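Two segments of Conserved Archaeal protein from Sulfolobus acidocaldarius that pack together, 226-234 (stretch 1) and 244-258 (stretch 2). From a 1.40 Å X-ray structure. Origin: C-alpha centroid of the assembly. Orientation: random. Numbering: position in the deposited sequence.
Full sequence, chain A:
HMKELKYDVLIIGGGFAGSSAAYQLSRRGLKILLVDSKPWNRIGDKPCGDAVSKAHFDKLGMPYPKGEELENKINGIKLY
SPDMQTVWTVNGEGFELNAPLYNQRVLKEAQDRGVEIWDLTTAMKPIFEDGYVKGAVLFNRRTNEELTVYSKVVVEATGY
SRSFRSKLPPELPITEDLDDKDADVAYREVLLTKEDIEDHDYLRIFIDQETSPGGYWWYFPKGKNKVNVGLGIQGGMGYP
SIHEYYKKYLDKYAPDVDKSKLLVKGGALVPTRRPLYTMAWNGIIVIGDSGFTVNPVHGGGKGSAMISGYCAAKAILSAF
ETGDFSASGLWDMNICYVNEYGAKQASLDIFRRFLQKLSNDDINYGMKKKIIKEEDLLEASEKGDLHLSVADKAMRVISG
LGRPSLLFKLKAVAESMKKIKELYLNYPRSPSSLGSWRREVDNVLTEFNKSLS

Stretch 1, residues 226-234: KVNVGLGIQ
Stretch 2 (244-258) EYYKKYLDKYAPDVD

This is a small, largely apolar packing of one face of a β-strand against a helix and the turn that follows it, with no hydrogen bond or salt bridge passing between the two stretches and 391 Å² buried in all. The strand, 226-234, is extended throughout; its axis comes within 9.0 Å of the helix axis, and the N-to-C directions diverge by 127°, so the helix runs obliquely back along the strand. The register runs in reverse order: L231 CA lies 7.2 Å from Y246 CA, V229 CA 7.4 Å from A254 CA, and V227 CA 8.1 Å from V257 CA.

The first rule is strand alternation. V227, V229, L231 and I233 all direct CA-to-CB toward the partner, and all four take chi1 p (64°, 49°, 81° and 66°); L231 and I233 continue with chi2 t. Between V229 and L231, G230 has no side chain, and its CA sits 4.3 Å from Y246 CE1, at the edge of that ring.

From the helix, Y245, Y246 and L250 reach the strand, Y245 with its CA-to-CB bond toward it and the other two with theirs sideways. Around Y245 (chi1 m, -83°; chi2 -90°), L231 CD1 packs 3.7 Å from Y245 CB while I233 CD1 reaches to 4.1 Å from Y245 CE2; both methyls approach the ring obliquely. In Y246, chi1 t (-177°) with chi2 89° carries the end of the side chain nearer the strand. L231 CD2 lies 3.9 Å from Y246 CB, so the two methyls of L231 reach adjacent tyrosines. Farther out, Y246 OH comes 3.6 Å from V229 CG1, a simple contact; the hydroxyl is hydrogen-bonded elsewhere in the structure. One turn on, L250 (t, p) brings its CD1 to 3.8 Å from V229 CG2.

Regular helical bonding, such as L250 N to Y246 O at 3.0 Å, is interrupted at D251 and K252, whose N atoms lack the bond to the residue four back, and the helix is kinked there. K252 N bonds instead to Y249 O and Y253 N to L250 O, each three residues back and 3.0 Å, while A254 N returns to the four-residue spacing, 2.7 Å from L250 O. A254 (phi/psi -142/65) then opens a type I turn ending at V257. A254 CB rests 4.1 Å from V229 CG2, and at the end of the turn V257 (chi1 m) closes the contact, its CG1 3.7 Å from V227 CG1.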

# COMPACT_ATOMS: atom_id res chain seq x y z
N LYS A 226 1.53 -5.50 -24.68
CA LYS A 226 1.01 -6.21 -23.52
C LYS A 226 0.69 -5.19 -22.44
O LYS A 226 1.47 -4.27 -22.20
CB LYS A 226 2.02 -7.24 -23.01
CG LYS A 226 1.55 -8.02 -21.79
CD LYS A 226 2.38 -9.28 -21.52
CE LYS A 226 3.86 -8.96 -21.38
NZ LYS A 226 4.67 -10.22 -21.23
N VAL A 227 -0.46 -5.35 -21.79
CA VAL A 227 -0.92 -4.34 -20.84
C VAL A 227 -1.61 -4.95 -19.64
O VAL A 227 -2.33 -5.94 -19.75
CB VAL A 227 -1.84 -3.29 -21.54
CG1 VAL A 227 -3.12 -3.93 -22.07
CG2 VAL A 227 -2.17 -2.13 -20.61
N ASN A 228 -1.36 -4.35 -18.48
CA ASN A 228 -2.08 -4.63 -17.24
C ASN A 228 -3.17 -3.55 -17.13
O ASN A 228 -2.87 -2.36 -16.96
CB ASN A 228 -1.08 -4.60 -16.06
CG ASN A 228 -1.71 -4.90 -14.71
OD1 ASN A 228 -2.74 -4.34 -14.34
ND2 ASN A 228 -1.05 -5.77 -13.94
N VAL A 229 -4.42 -3.97 -17.29
CA VAL A 229 -5.55 -3.03 -17.30
C VAL A 229 -6.51 -3.39 -16.17
O VAL A 229 -6.81 -4.57 -15.95
CB VAL A 229 -6.26 -2.99 -18.69
CG1 VAL A 229 -6.57 -4.39 -19.19
CG2 VAL A 229 -7.52 -2.15 -18.63
N GLY A 230 -6.97 -2.40 -15.43
CA GLY A 230 -7.84 -2.70 -14.30
C GLY A 230 -8.52 -1.48 -13.73
O GLY A 230 -8.45 -0.37 -14.29
N LEU A 231 -9.19 -1.68 -12.61
CA LEU A 231 -9.83 -0.58 -11.90
C LEU A 231 -9.93 -0.87 -10.42
O LEU A 231 -9.85 -2.02 -9.98
CB LEU A 231 -11.24 -0.29 -12.46
CG LEU A 231 -12.36 -1.20 -11.97
CD1 LEU A 231 -13.72 -0.52 -12.20
CD2 LEU A 231 -12.33 -2.56 -12.67
N GLY A 232 -10.10 0.19 -9.65
CA GLY A 232 -10.38 0.10 -8.23
C GLY A 232 -11.63 0.91 -7.94
O GLY A 232 -11.85 1.96 -8.57
N ILE A 233 -12.46 0.42 -7.03
CA ILE A 233 -13.63 1.17 -6.58
C ILE A 233 -13.68 1.15 -5.06
O ILE A 233 -13.21 0.19 -4.44
CB ILE A 233 -14.95 0.63 -7.18
CG1 ILE A 233 -15.24 -0.77 -6.66
CG2 ILE A 233 -14.91 0.62 -8.70
CD1 ILE A 233 -16.54 -1.34 -7.18
N GLN A 234 -14.22 2.20 -4.47
CA GLN A 234 -14.28 2.31 -3.02
C GLN A 234 -15.22 1.28 -2.40
O GLN A 234 -16.34 1.08 -2.87
CB GLN A 234 -14.70 3.73 -2.61
CG GLN A 234 -14.75 3.92 -1.10
CD GLN A 234 -15.01 5.35 -0.73
OE1 GLN A 234 -15.62 6.11 -1.49
NE2 GLN A 234 -14.59 5.74 0.46
N GLU A 244 -18.38 -6.66 -12.90
CA GLU A 244 -19.37 -6.13 -13.83
C GLU A 244 -18.97 -4.74 -14.33
O GLU A 244 -19.16 -4.43 -15.49
CB GLU A 244 -20.77 -6.14 -13.21
CG GLU A 244 -21.37 -7.55 -13.06
CD GLU A 244 -21.54 -8.28 -14.40
OE1 GLU A 244 -21.95 -7.64 -15.40
OE2 GLU A 244 -21.26 -9.49 -14.45
N TYR A 245 -18.38 -3.92 -13.46
CA TYR A 245 -17.83 -2.64 -13.92
C TYR A 245 -16.76 -2.90 -14.97
O TYR A 245 -16.72 -2.22 -16.00
CB TYR A 245 -17.17 -1.87 -12.77
CG TYR A 245 -18.10 -1.06 -11.90
CD1 TYR A 245 -18.38 0.26 -12.21
CD2 TYR A 245 -18.67 -1.61 -10.76
CE1 TYR A 245 -19.24 1.02 -11.41
CE2 TYR A 245 -19.51 -0.87 -9.95
CZ TYR A 245 -19.79 0.44 -10.28
OH TYR A 245 -20.63 1.18 -9.48
N TYR A 246 -15.88 -3.86 -14.70
CA TYR A 246 -14.80 -4.17 -15.62
C TYR A 246 -15.33 -4.58 -16.99
O TYR A 246 -14.90 -4.05 -18.02
CB TYR A 246 -13.88 -5.26 -15.06
CG TYR A 246 -12.69 -5.57 -15.95
CD1 TYR A 246 -11.50 -4.87 -15.82
CD2 TYR A 246 -12.77 -6.57 -16.92
CE1 TYR A 246 -10.40 -5.16 -16.64
CE2 TYR A 246 -11.70 -6.87 -17.74
CZ TYR A 246 -10.51 -6.16 -17.60
OH TYR A 246 -9.46 -6.46 -18.44
N LYS A 247 -16.26 -5.53 -17.02
CA LYS A 247 -16.84 -5.97 -18.28
C LYS A 247 -17.53 -4.84 -19.04
O LYS A 247 -17.43 -4.74 -20.27
CB LYS A 247 -17.83 -7.10 -18.03
CG LYS A 247 -17.18 -8.42 -17.64
CD LYS A 247 -18.21 -9.40 -17.09
CE LYS A 247 -19.43 -9.49 -17.99
NZ LYS A 247 -20.48 -10.35 -17.39
N LYS A 248 -18.22 -3.98 -18.31
CA LYS A 248 -19.01 -2.93 -18.95
C LYS A 248 -18.15 -1.84 -19.59
O LYS A 248 -18.46 -1.37 -20.68
CB LYS A 248 -19.98 -2.31 -17.93
CG LYS A 248 -20.95 -1.30 -18.53
CD LYS A 248 -21.94 -0.80 -17.49
CE LYS A 248 -22.98 0.12 -18.10
NZ LYS A 248 -23.80 -0.57 -19.13
N TYR A 249 -17.06 -1.48 -18.92
CA TYR A 249 -16.30 -0.30 -19.34
C TYR A 249 -14.91 -0.58 -19.93
O TYR A 249 -14.23 0.36 -20.34
CB TYR A 249 -16.21 0.72 -18.20
CG TYR A 249 -17.56 1.21 -17.75
CD1 TYR A 249 -18.37 1.93 -18.61
CD2 TYR A 249 -18.03 0.95 -16.47
CE1 TYR A 249 -19.62 2.39 -18.22
CE2 TYR A 249 -19.28 1.41 -16.06
CZ TYR A 249 -20.07 2.12 -16.94
OH TYR A 249 -21.31 2.59 -16.56
N LEU A 250 -14.50 -1.84 -19.99
CA LEU A 250 -13.18 -2.18 -20.53
C LEU A 250 -12.89 -1.53 -21.89
O LEU A 250 -11.80 -0.97 -22.10
CB LEU A 250 -12.99 -3.70 -20.63
CG LEU A 250 -11.66 -4.15 -21.25
CD1 LEU A 250 -10.49 -3.66 -20.42
CD2 LEU A 250 -11.59 -5.67 -21.44
N ASP A 251 -13.86 -1.57 -22.79
CA ASP A 251 -13.67 -1.04 -24.15
C ASP A 251 -13.37 0.47 -24.18
O ASP A 251 -12.74 0.95 -25.12
CB ASP A 251 -14.89 -1.32 -25.02
CG ASP A 251 -15.05 -2.79 -25.37
OD1 ASP A 251 -14.10 -3.58 -25.13
OD2 ASP A 251 -16.12 -3.16 -25.90
N LYS A 252 -13.84 1.20 -23.18
CA LYS A 252 -13.57 2.62 -23.08
C LYS A 252 -12.07 2.86 -22.88
O LYS A 252 -11.51 3.80 -23.44
CB LYS A 252 -14.36 3.21 -21.91
CG LYS A 252 -14.51 4.72 -21.93
CD LYS A 252 -15.45 5.16 -20.81
CE LYS A 252 -15.78 6.64 -20.89
NZ LYS A 252 -14.56 7.49 -20.95
N TYR A 253 -11.43 2.00 -22.09
CA TYR A 253 -10.06 2.24 -21.67
C TYR A 253 -9.04 1.36 -22.38
O TYR A 253 -7.85 1.68 -22.39
CB TYR A 253 -9.95 2.08 -20.16
CG TYR A 253 -10.95 2.97 -19.46
CD1 TYR A 253 -10.78 4.35 -19.46
CD2 TYR A 253 -12.07 2.44 -18.85
CE1 TYR A 253 -11.70 5.18 -18.86
CE2 TYR A 253 -13.00 3.27 -18.24
CZ TYR A 253 -12.80 4.63 -18.25
OH TYR A 253 -13.72 5.46 -17.65
N ALA A 254 -9.50 0.26 -22.95
CA ALA A 254 -8.62 -0.68 -23.64
C ALA A 254 -9.31 -1.23 -24.88
O ALA A 254 -9.58 -2.43 -24.96
CB ALA A 254 -8.21 -1.81 -22.70
N PRO A 255 -9.60 -0.37 -25.86
CA PRO A 255 -10.27 -0.84 -27.07
C PRO A 255 -9.36 -1.75 -27.89
O PRO A 255 -9.84 -2.47 -28.75
CB PRO A 255 -10.56 0.45 -27.84
CG PRO A 255 -9.52 1.40 -27.37
CD PRO A 255 -9.31 1.08 -25.92
N ASP A 256 -8.06 -1.72 -27.59
CA ASP A 256 -7.04 -2.39 -28.39
C ASP A 256 -6.70 -3.81 -27.94
O ASP A 256 -5.94 -4.49 -28.62
CB ASP A 256 -5.76 -1.55 -28.41
CG ASP A 256 -5.25 -1.21 -27.01
OD1 ASP A 256 -6.07 -0.88 -26.12
OD2 ASP A 256 -4.02 -1.25 -26.80
N VAL A 257 -7.23 -4.25 -26.80
CA VAL A 257 -6.81 -5.55 -26.27
C VAL A 257 -7.45 -6.72 -27.02
O VAL A 257 -8.54 -6.61 -27.56
CB VAL A 257 -7.11 -5.71 -24.77
CG1 VAL A 257 -6.25 -4.75 -23.96
CG2 VAL A 257 -8.59 -5.51 -24.48
N ASP A 258 -6.73 -7.83 -27.04
CA ASP A 258 -7.25 -9.06 -27.61
C ASP A 258 -7.82 -9.88 -26.45
O ASP A 258 -7.08 -10.48 -25.67
CB ASP A 258 -6.13 -9.82 -28.30
CG ASP A 258 -6.62 -11.01 -29.08
OD1 ASP A 258 -7.68 -11.56 -28.72
OD2 ASP A 258 -5.95 -11.40 -30.05